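FrpC operon protein (Neisseria meningitidis, PDB 5EDF) probably binds the RTX protein FrpC as its iron-regulated partner FrpD, a putative lipoprotein thought to take part in adhesion. Local coordinates at residues 2-6 / 53-57; 7-11 / 31-35; 127-133 / 205-210. One frame throughout, in Å; residues are numbered along the deposited sequence. Where two conformers were deposited one is given.

Contact 1. Residues 2-6 / 53-57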
loop_
_atom_site.group_PDB
_atom_site.type_symbol
_atom_site.label_atom_id
_atom_site.label_comp_id
_atom_site.label_asym_id
_atom_site.label_seq_id
_atom_site.Cartn_x
_atom_site.Cartn_y
_atom_site.Cartn_z
ATOM N N GLU A 2 3.180 -2.719 28.351
ATOM C CA GLU A 2 4.139 -3.099 27.268
ATOM C C GLU A 2 5.286 -2.090 27.106
ATOM O O GLU A 2 5.133 -0.895 27.389
ATOM C CB GLU A 2 3.400 -3.293 25.936
ATOM C CG GLU A 2 2.424 -4.490 25.951
ATOM C CD GLU A 2 2.347 -5.227 24.622
ATOM O OE1 GLU A 2 2.634 -4.602 23.582
ATOM O OE2 GLU A 2 1.999 -6.436 24.628
ATOM N N GLN A 3 6.430 -2.594 26.643
ATOM C CA GLN A 3 7.669 -1.826 26.575
ATOM C C GLN A 3 8.245 -1.865 25.158
ATOM O O GLN A 3 8.295 -2.927 24.528
ATOM C CB GLN A 3 8.712 -2.407 27.539
ATOM C CG GLN A 3 8.367 -2.294 29.027
ATOM C CD GLN A 3 9.476 -2.837 29.941
ATOM O OE1 GLN A 3 10.664 -2.795 29.601
ATOM N NE2 GLN A 3 9.083 -3.337 31.111
ATOM N N THR A 4 8.731 -0.721 24.673
ATOM C CA THR A 4 9.289 -0.634 23.320
ATOM C C THR A 4 10.795 -0.673 23.408
ATOM O O THR A 4 11.382 -0.187 24.386
ATOM C CB THR A 4 8.834 0.657 22.592
ATOM O OG1 THR A 4 7.402 0.720 22.583
ATOM C CG2 THR A 4 9.323 0.692 21.156
ATOM N N SER A 5 11.410 -1.297 22.414
ATOM C CA SER A 5 12.850 -1.433 22.296
ATOM C C SER A 5 13.251 -1.162 20.853
ATOM O O SER A 5 12.538 -1.568 19.927
ATOM C CB SER A 5 13.299 -2.854 22.677
ATOM O OG SER A 5 12.793 -3.243 23.945
ATOM N N PHE A 6 14.409 -0.535 20.672
ATOM C CA PHE A 6 14.956 -0.273 19.354
ATOM C C PHE A 6 16.400 -0.806 19.293
ATOM O O PHE A 6 17.350 -0.082 18.980
ATOM C CB PHE A 6 14.907 1.216 19.045
ATOM C CG PHE A 6 13.531 1.799 19.044
ATOM C CD1 PHE A 6 12.790 1.885 17.877
ATOM C CD2 PHE A 6 12.977 2.266 20.222
ATOM C CE1 PHE A 6 11.514 2.422 17.890
ATOM C CE2 PHE A 6 11.696 2.796 20.244
ATOM C CZ PHE A 6 10.972 2.885 19.072
ATOM N N GLN A 53 8.519 -9.935 26.554
ATOM C CA GLN A 53 7.250 -9.575 25.952
ATOM C C GLN A 53 7.098 -10.445 24.722
ATOM O O GLN A 53 7.923 -10.415 23.817
ATOM C CB GLN A 53 7.309 -8.101 25.552
ATOM C CG GLN A 53 6.070 -7.555 24.896
ATOM C CD GLN A 53 6.172 -6.070 24.641
ATOM O OE1 GLN A 53 5.754 -5.265 25.471
ATOM N NE2 GLN A 53 6.762 -5.699 23.523
ATOM N N ASP A 54 5.990 -11.173 24.638
ATOM C CA ASP A 54 5.816 -12.125 23.568
ATOM C C ASP A 54 5.634 -11.426 22.211
ATOM O O ASP A 54 6.064 -11.916 21.175
ATOM C CB ASP A 54 4.609 -13.050 23.888
ATOM C CG ASP A 54 4.733 -13.795 25.263
ATOM O OD1 ASP A 54 5.667 -13.559 26.079
ATOM O OD2 ASP A 54 3.837 -14.626 25.561
ATOM N N ALA A 55 5.014 -10.243 22.209
ATOM C CA ALA A 55 4.702 -9.518 20.987
ATOM C C ALA A 55 4.342 -8.087 21.338
ATOM O O ALA A 55 3.995 -7.797 22.488
ATOM C CB ALA A 55 3.526 -10.187 20.291
ATOM N N TYR A 56 4.405 -7.200 20.344
ATOM C CA TYR A 56 3.795 -5.863 20.456
ATOM C C TYR A 56 2.290 -5.980 20.182
ATOM O O TYR A 56 1.892 -6.322 19.075
ATOM C CB TYR A 56 4.419 -4.882 19.472
ATOM C CG TYR A 56 5.796 -4.451 19.837
ATOM C CD1 TYR A 56 6.027 -3.538 20.840
ATOM C CD2 TYR A 56 6.881 -4.936 19.149
ATOM C CE1 TYR A 56 7.329 -3.150 21.180
ATOM C CE2 TYR A 56 8.183 -4.552 19.481
ATOM C CZ TYR A 56 8.388 -3.652 20.472
ATOM O OH TYR A 56 9.661 -3.256 20.764
ATOM N N SER A 57 1.477 -5.677 21.190
ATOM C CA SER A 57 0.012 -5.663 21.058
ATOM C C SER A 57 -0.417 -4.350 20.441
ATOM O O SER A 57 -0.177 -3.285 21.006
ATOM C CB SER A 57 -0.645 -5.820 22.428
ATOM O OG SER A 57 -0.374 -7.078 22.997
#
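Gln-53 reaches across with an extended side chain and grips the backbone of Gln-3 through its amide: Gln-3 N donates to Gln-53 OE1 at 3.0 Å, while Gln-53 NE2 returns a weak bond to Gln-3 O at 3.3 Å. The carboxamide thus stands in for the peptide edge that a neighbouring strand would offer. At Ala-55 the CA-to-CB bond points away from segment 2-6, and the methyl packs on Thr-20 and Asp-22 of strand 18-23; Ala-55 O comes within 3.2 Å of Glu-2 OE2, two acceptors without a bond. Strand 56-57 begins at the next residue; it is an outer strand of a small mixed sheet and runs parallel to strand 18-23. The irregular N-terminal segment 2-6 is fastened to the strand and the loop before it by bonds that each use at least one side chain. Tyr-56 lays its ring alongside Gln-3 and Thr-4: Gln-3 O is 3.5 Å from Tyr-56 CE1, and Thr-4 CA, at the ring edge near its plane, is 3.7 Å from Tyr-56 OH. The hydroxyl accepts a bond from Ser-5 N (3.1 Å to Tyr-56 OH) and is also hydrogen-bonded to Ser-48 O. Ser-57 receives the carboxylate of Glu-2 in a two-pronged grip: Ser-57 N donates to Glu-2 OE1 at 2.9 Å, and Ser-57 OG donates to Glu-2 OE2 at 3.0 Å.

Contact 2. Residues 7-11 / 31-35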
loop_
_atom_site.group_PDB
_atom_site.type_symbol
_atom_site.label_atom_id
_atom_site.label_comp_id
_atom_site.label_asym_id
_atom_site.label_seq_id
_atom_site.Cartn_x
_atom_site.Cartn_y
_atom_site.Cartn_z
ATOM N N ASN A 7 16.544 -2.084 19.606
ATOM C CA ASN A 7 17.856 -2.704 19.795
ATOM C C ASN A 7 18.470 -3.295 18.529
ATOM O O ASN A 7 19.565 -3.854 18.587
ATOM C CB ASN A 7 17.781 -3.875 20.813
ATOM C CG ASN A 7 17.262 -3.471 22.189
ATOM O OD1 ASN A 7 17.508 -2.363 22.648
ATOM N ND2 ASN A 7 16.556 -4.404 22.867
ATOM N N ASN A 8 17.781 -3.217 17.393
ATOM C CA ASN A 8 18.289 -3.809 16.147
ATOM C C ASN A 8 19.138 -2.800 15.370
ATOM O O ASN A 8 18.850 -1.613 15.404
ATOM C CB ASN A 8 17.158 -4.348 15.259
ATOM C CG ASN A 8 16.607 -5.685 15.732
ATOM O OD1 ASN A 8 17.327 -6.533 16.250
ATOM N ND2 ASN A 8 15.293 -5.881 15.529
ATOM N N PRO A 9 20.150 -3.313 14.657
ATOM C CA PRO A 9 21.033 -2.476 13.844
ATOM C C PRO A 9 20.347 -2.021 12.566
ATOM O O PRO A 9 19.370 -2.596 12.124
ATOM C CB PRO A 9 22.184 -3.431 13.530
ATOM C CG PRO A 9 21.531 -4.784 13.436
ATOM C CD PRO A 9 20.527 -4.739 14.567
ATOM N N GLU A 10 20.891 -0.991 11.949
ATOM C CA GLU A 10 20.488 -0.617 10.592
ATOM C C GLU A 10 20.528 -1.861 9.707
ATOM O O GLU A 10 21.519 -2.567 9.709
ATOM C CB GLU A 10 21.481 0.415 10.053
ATOM C CG GLU A 10 21.114 0.935 8.684
ATOM C CD GLU A 10 22.185 1.764 8.017
ATOM O OE1 GLU A 10 23.281 1.983 8.583
ATOM O OE2 GLU A 10 21.954 2.194 6.873
ATOM N N PRO A 11 19.457 -2.136 8.936
ATOM C CA PRO A 11 19.503 -3.277 8.040
ATOM C C PRO A 11 20.478 -3.152 6.863
ATOM O O PRO A 11 20.717 -2.049 6.359
ATOM C CB PRO A 11 18.054 -3.395 7.497
ATOM C CG PRO A 11 17.221 -2.512 8.358
ATOM C CD PRO A 11 18.147 -1.468 8.913
ATOM N N PRO A 31 9.529 -8.866 8.627
ATOM C CA PRO A 31 10.953 -8.506 8.498
ATOM C C PRO A 31 11.174 -7.029 8.783
ATOM O O PRO A 31 10.409 -6.183 8.300
ATOM C CB PRO A 31 11.294 -8.874 7.059
ATOM C CG PRO A 31 10.268 -9.929 6.693
ATOM C CD PRO A 31 9.013 -9.487 7.406
ATOM N N TYR A 32 12.154 -6.700 9.606
ATOM C CA TYR A 32 12.199 -5.395 10.218
ATOM C C TYR A 32 12.479 -4.271 9.261
ATOM O O TYR A 32 12.156 -3.107 9.564
ATOM C CB TYR A 32 13.146 -5.388 11.427
ATOM C CG TYR A 32 14.614 -5.227 11.169
ATOM C CD1 TYR A 32 15.311 -5.975 10.224
ATOM C CD2 TYR A 32 15.356 -4.355 11.953
ATOM C CE1 TYR A 32 16.683 -5.827 10.049
ATOM C CE2 TYR A 32 16.693 -4.226 11.793
ATOM C CZ TYR A 32 17.380 -4.957 10.854
ATOM O OH TYR A 32 18.745 -4.851 10.707
ATOM N N GLY A 33 13.038 -4.557 8.089
ATOM C CA GLY A 33 13.242 -3.550 7.083
ATOM C C GLY A 33 11.998 -2.932 6.492
ATOM O O GLY A 33 12.081 -1.901 5.843
ATOM N N TYR A 34 10.830 -3.527 6.758
ATOM C CA TYR A 34 9.551 -2.933 6.359
ATOM C C TYR A 34 9.010 -1.951 7.385
ATOM O O TYR A 34 7.925 -1.440 7.208
ATOM C CB TYR A 34 8.522 -4.057 6.150
ATOM C CG TYR A 34 8.820 -4.914 4.943
ATOM C CD1 TYR A 34 8.664 -4.430 3.642
ATOM C CD2 TYR A 34 9.293 -6.206 5.092
ATOM C CE1 TYR A 34 8.958 -5.229 2.539
ATOM C CE2 TYR A 34 9.555 -6.988 3.996
ATOM C CZ TYR A 34 9.388 -6.503 2.724
ATOM O OH TYR A 34 9.687 -7.289 1.616
ATOM N N LEU A 35 9.776 -1.689 8.443
ATOM C CA LEU A 35 9.332 -0.877 9.586
ATOM C C LEU A 35 10.110 0.419 9.761
ATOM O O LEU A 35 10.395 0.834 10.894
ATOM C CB LEU A 35 9.360 -1.712 10.873
ATOM C CG LEU A 35 8.540 -3.018 10.833
ATOM C CD1 LEU A 35 8.911 -3.895 12.033
ATOM C CD2 LEU A 35 7.050 -2.754 10.742
#
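A short 3-10 turn following strand 26-31 presents Tyr-32 to the N-terminal loop, just beyond a classic beta bulge in which Asn-7 and Asn-8 both face Trp-46. The hydroxyl meets the loop at Pro-9: Tyr-32 OH donates to Pro-9 O at 2.7 Å, with that oxygen near the ring plane. Pro-11 covers one face, its CG 3.9 Å from the Tyr-32 centroid and 27° off the normal, a CH-pi contact in which Pro-11 CG also comes 3.5 Å from Tyr-32 CZ. Asn-8 CB approaches Tyr-32 CE2 at 3.5 Å, while Asn-8 ND2 is hydrogen-bonded to Leu-47 O. Gly-33 lies beside the proline, its CA 4.3 Å from Pro-11 CG. The turn is closed by Tyr-34 N to Pro-31 O (3.1 Å) and Leu-35 N to Tyr-32 O (3.0 Å). Beyond the two segments, His-17 packs edge-to-face with Tyr-32, and the carboxylate of Glu-10 bonds to Tyr-79 and forms a salt bridge with Lys-84. Pro-11 N, 3.3 Å from Tyr-32 OH, has no hydrogen to give, so the hydroxyl's bond in this contact is the one it donates to Pro-9 O, while Pro-11 packs on the ring face.

Contact 3. Residues 127-133 / 205-210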
loop_
_atom_site.group_PDB
_atom_site.type_symbol
_atom_site.label_atom_id
_atom_site.label_comp_id
_atom_site.label_asym_id
_atom_site.label_seq_id
_atom_site.Cartn_x
_atom_site.Cartn_y
_atom_site.Cartn_z
ATOM N N PRO A 127 -13.550 -2.979 -20.466
ATOM C CA PRO A 127 -12.827 -4.237 -20.419
ATOM C C PRO A 127 -11.683 -4.252 -19.389
ATOM O O PRO A 127 -10.999 -3.231 -19.213
ATOM C CB PRO A 127 -12.291 -4.367 -21.843
ATOM C CG PRO A 127 -13.155 -3.595 -22.654
ATOM C CD PRO A 127 -13.610 -2.446 -21.835
ATOM N N SER A 128 -11.458 -5.415 -18.769
ATOM C CA SER A 128 -10.402 -5.582 -17.778
ATOM C C SER A 128 -9.339 -6.529 -18.274
ATOM O O SER A 128 -9.643 -7.582 -18.865
ATOM C CB SER A 128 -10.988 -6.125 -16.487
ATOM O OG SER A 128 -9.948 -6.398 -15.561
ATOM N N ALA A 129 -8.078 -6.204 -17.996
ATOM C CA ALA A 129 -6.963 -7.052 -18.346
ATOM C C ALA A 129 -6.881 -8.326 -17.492
ATOM O O ALA A 129 -6.129 -9.229 -17.823
ATOM C CB ALA A 129 -5.647 -6.273 -18.223
ATOM N N TYR A 130 -7.613 -8.378 -16.383
ATOM C CA TYR A 130 -7.616 -9.490 -15.425
ATOM C C TYR A 130 -9.087 -9.842 -15.219
ATOM O O TYR A 130 -9.864 -8.974 -14.819
ATOM C CB TYR A 130 -7.021 -9.062 -14.073
ATOM C CG TYR A 130 -5.612 -8.579 -14.150
ATOM C CD1 TYR A 130 -4.548 -9.438 -13.883
ATOM C CD2 TYR A 130 -5.328 -7.263 -14.433
ATOM C CE1 TYR A 130 -3.248 -8.968 -13.923
ATOM C CE2 TYR A 130 -4.082 -6.815 -14.529
ATOM C CZ TYR A 130 -3.013 -7.656 -14.261
ATOM O OH TYR A 130 -1.726 -7.178 -14.329
ATOM N N PRO A 131 -9.528 -11.063 -15.529
ATOM C CA PRO A 131 -10.969 -11.315 -15.487
ATOM C C PRO A 131 -11.598 -11.190 -14.094
ATOM O O PRO A 131 -12.754 -10.813 -13.993
ATOM C CB PRO A 131 -11.099 -12.736 -16.048
ATOM C CG PRO A 131 -9.769 -13.343 -15.888
ATOM C CD PRO A 131 -8.766 -12.247 -15.991
ATOM N N GLU A 132 -10.811 -11.474 -13.055
ATOM C CA GLU A 132 -11.241 -11.292 -11.659
ATOM C C GLU A 132 -11.367 -9.847 -11.179
ATOM O O GLU A 132 -11.880 -9.622 -10.096
ATOM C CB GLU A 132 -10.310 -12.083 -10.728
ATOM C CG GLU A 132 -8.904 -11.501 -10.426
ATOM C CD GLU A 132 -7.826 -11.722 -11.505
ATOM O OE1 GLU A 132 -8.126 -12.192 -12.625
ATOM O OE2 GLU A 132 -6.647 -11.382 -11.224
ATOM N N TYR A 133 -10.881 -8.890 -11.962
ATOM C CA TYR A 133 -11.156 -7.506 -11.711
ATOM C C TYR A 133 -12.184 -6.988 -12.679
ATOM O O TYR A 133 -12.086 -7.231 -13.886
ATOM C CB TYR A 133 -9.900 -6.637 -11.864
ATOM C CG TYR A 133 -8.949 -6.655 -10.695
ATOM C CD1 TYR A 133 -8.971 -5.650 -9.741
ATOM C CD2 TYR A 133 -8.010 -7.669 -10.540
ATOM C CE1 TYR A 133 -8.115 -5.662 -8.681
ATOM C CE2 TYR A 133 -7.153 -7.685 -9.469
ATOM C CZ TYR A 133 -7.211 -6.673 -8.535
ATOM O OH TYR A 133 -6.328 -6.681 -7.450
ATOM N N GLN A 205 -3.659 -0.499 -15.754
ATOM C CA GLN A 205 -4.234 -1.500 -14.898
ATOM C C GLN A 205 -3.184 -2.529 -14.484
ATOM O O GLN A 205 -3.196 -3.017 -13.347
ATOM C CB GLN A 205 -5.426 -2.191 -15.543
ATOM C CG GLN A 205 -6.134 -3.128 -14.596
ATOM C CD GLN A 205 -7.332 -3.848 -15.202
ATOM O OE1 GLN A 205 -7.573 -3.793 -16.412
ATOM N NE2 GLN A 205 -8.057 -4.596 -14.369
ATOM N N GLN A 206 -2.287 -2.858 -15.410
ATOM C CA GLN A 206 -1.256 -3.841 -15.125
ATOM C C GLN A 206 -0.312 -3.349 -14.035
ATOM O O GLN A 206 0.091 -4.116 -13.153
ATOM C CB GLN A 206 -0.492 -4.239 -16.388
ATOM C CG GLN A 206 -1.327 -5.002 -17.429
ATOM C CD GLN A 206 -2.060 -4.116 -18.435
ATOM O OE1 GLN A 206 -2.194 -2.896 -18.264
ATOM N NE2 GLN A 206 -2.549 -4.742 -19.493
ATOM N N GLU A 207 0.067 -2.071 -14.088
ATOM C CA GLU A 207 0.908 -1.488 -13.033
ATOM C C GLU A 207 0.197 -1.494 -11.687
ATOM O O GLU A 207 0.784 -1.868 -10.677
ATOM C CB GLU A 207 1.295 -0.057 -13.382
ATOM C CG GLU A 207 2.298 0.026 -14.526
ATOM C CD GLU A 207 2.577 1.451 -14.949
ATOM O OE1 GLU A 207 1.661 2.105 -15.517
ATOM O OE2 GLU A 207 3.738 1.908 -14.783
ATOM N N LEU A 208 -1.076 -1.118 -11.684
ATOM C CA LEU A 208 -1.845 -1.003 -10.439
ATOM C C LEU A 208 -2.178 -2.364 -9.819
ATOM O O LEU A 208 -1.933 -2.598 -8.641
ATOM C CB LEU A 208 -3.107 -0.185 -10.704
ATOM C CG LEU A 208 -2.908 1.250 -11.165
ATOM C CD1 LEU A 208 -4.203 1.859 -11.733
ATOM C CD2 LEU A 208 -2.441 2.066 -9.981
ATOM N N VAL A 209 -2.723 -3.283 -10.625
ATOM C CA VAL A 209 -2.968 -4.653 -10.154
ATOM C C VAL A 209 -1.676 -5.349 -9.771
ATOM O O VAL A 209 -1.620 -6.052 -8.752
ATOM C CB VAL A 209 -3.792 -5.493 -11.192
ATOM C CG1 VAL A 209 -3.875 -6.958 -10.750
ATOM C CG2 VAL A 209 -5.195 -4.917 -11.298
ATOM N N GLY A 210 -0.609 -5.151 -10.536
ATOM C CA GLY A 210 0.672 -5.745 -10.198
ATOM C C GLY A 210 1.129 -5.347 -8.811
ATOM O O GLY A 210 1.628 -6.179 -8.048
HETATM O O HOH W 1 -8.845 -1.952 -17.991
#
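Val-209 sits in the angle between the rings of Tyr-130 and Tyr-133, one methyl over a face of each. Its CG1 sits 3.7 Å from the Tyr-130 centroid, 10° off the normal, and its CG2 lies 3.8 Å from the Tyr-133 centroid, 8° off the normal, so both are CH-pi contacts. The closest carbons are Tyr-130 CE2 to Val-209 CB and Tyr-133 CE2 to Val-209 CG1, both 3.6 Å. One turn earlier on the helix, Gln-205 extends its side chain fully and uses both ends of the amide: Gln-205 NE2 donates to Ser-128 OG at 2.9 Å, and Gln-205 OE1 accepts from Ala-129 N at 2.9 Å with an angle of 173°. A water 2.7 Å from Gln-205 OE1 also donates to Pro-127 O at 2.8 Å, extending the polar link along the loop. Gln-206 lies at the exposed margin, where its CA is 3.5 Å from Tyr-130 OH and its NE2 is 3.7 Å from Ala-129 CB. The two tyrosines open and close a type I beta turn, with Tyr-133 N bonded to Tyr-130 O at 3.0 Å. The start of the C-terminal helix 205-224 thus packs on the loop joining antiparallel strands 124-126 and 133-138, at one edge of the nine-stranded sheet, and next to it Leu-208 reaches the sheet itself, on strands 150-155 and 161-167.

Contacts 1 and 2 pin successive parts of the N-terminal loop: contact 2 is nested within the loop closed by contact 1, their centres 15 Å apart. Both involve the small mixed sheet, contact 1 at strand 56-57 and contact 2 just after strand 26-31. Contact 1 is more exposed and mostly polar, whereas contact 2 is buried and combines one hydroxyl bond with proline-on-tyrosine packing. Contact 3 lies on the opposite side of the chain's centre. Partly buried, it joins a loop at one edge of the large sheet to helix 205-224, pairing CH-pi packing of one valine on two tyrosines with glutamine bonds. Later helix residues Leu-218 and Phe-222 touch Tyr-34 and Pro-31 of segment 31-35.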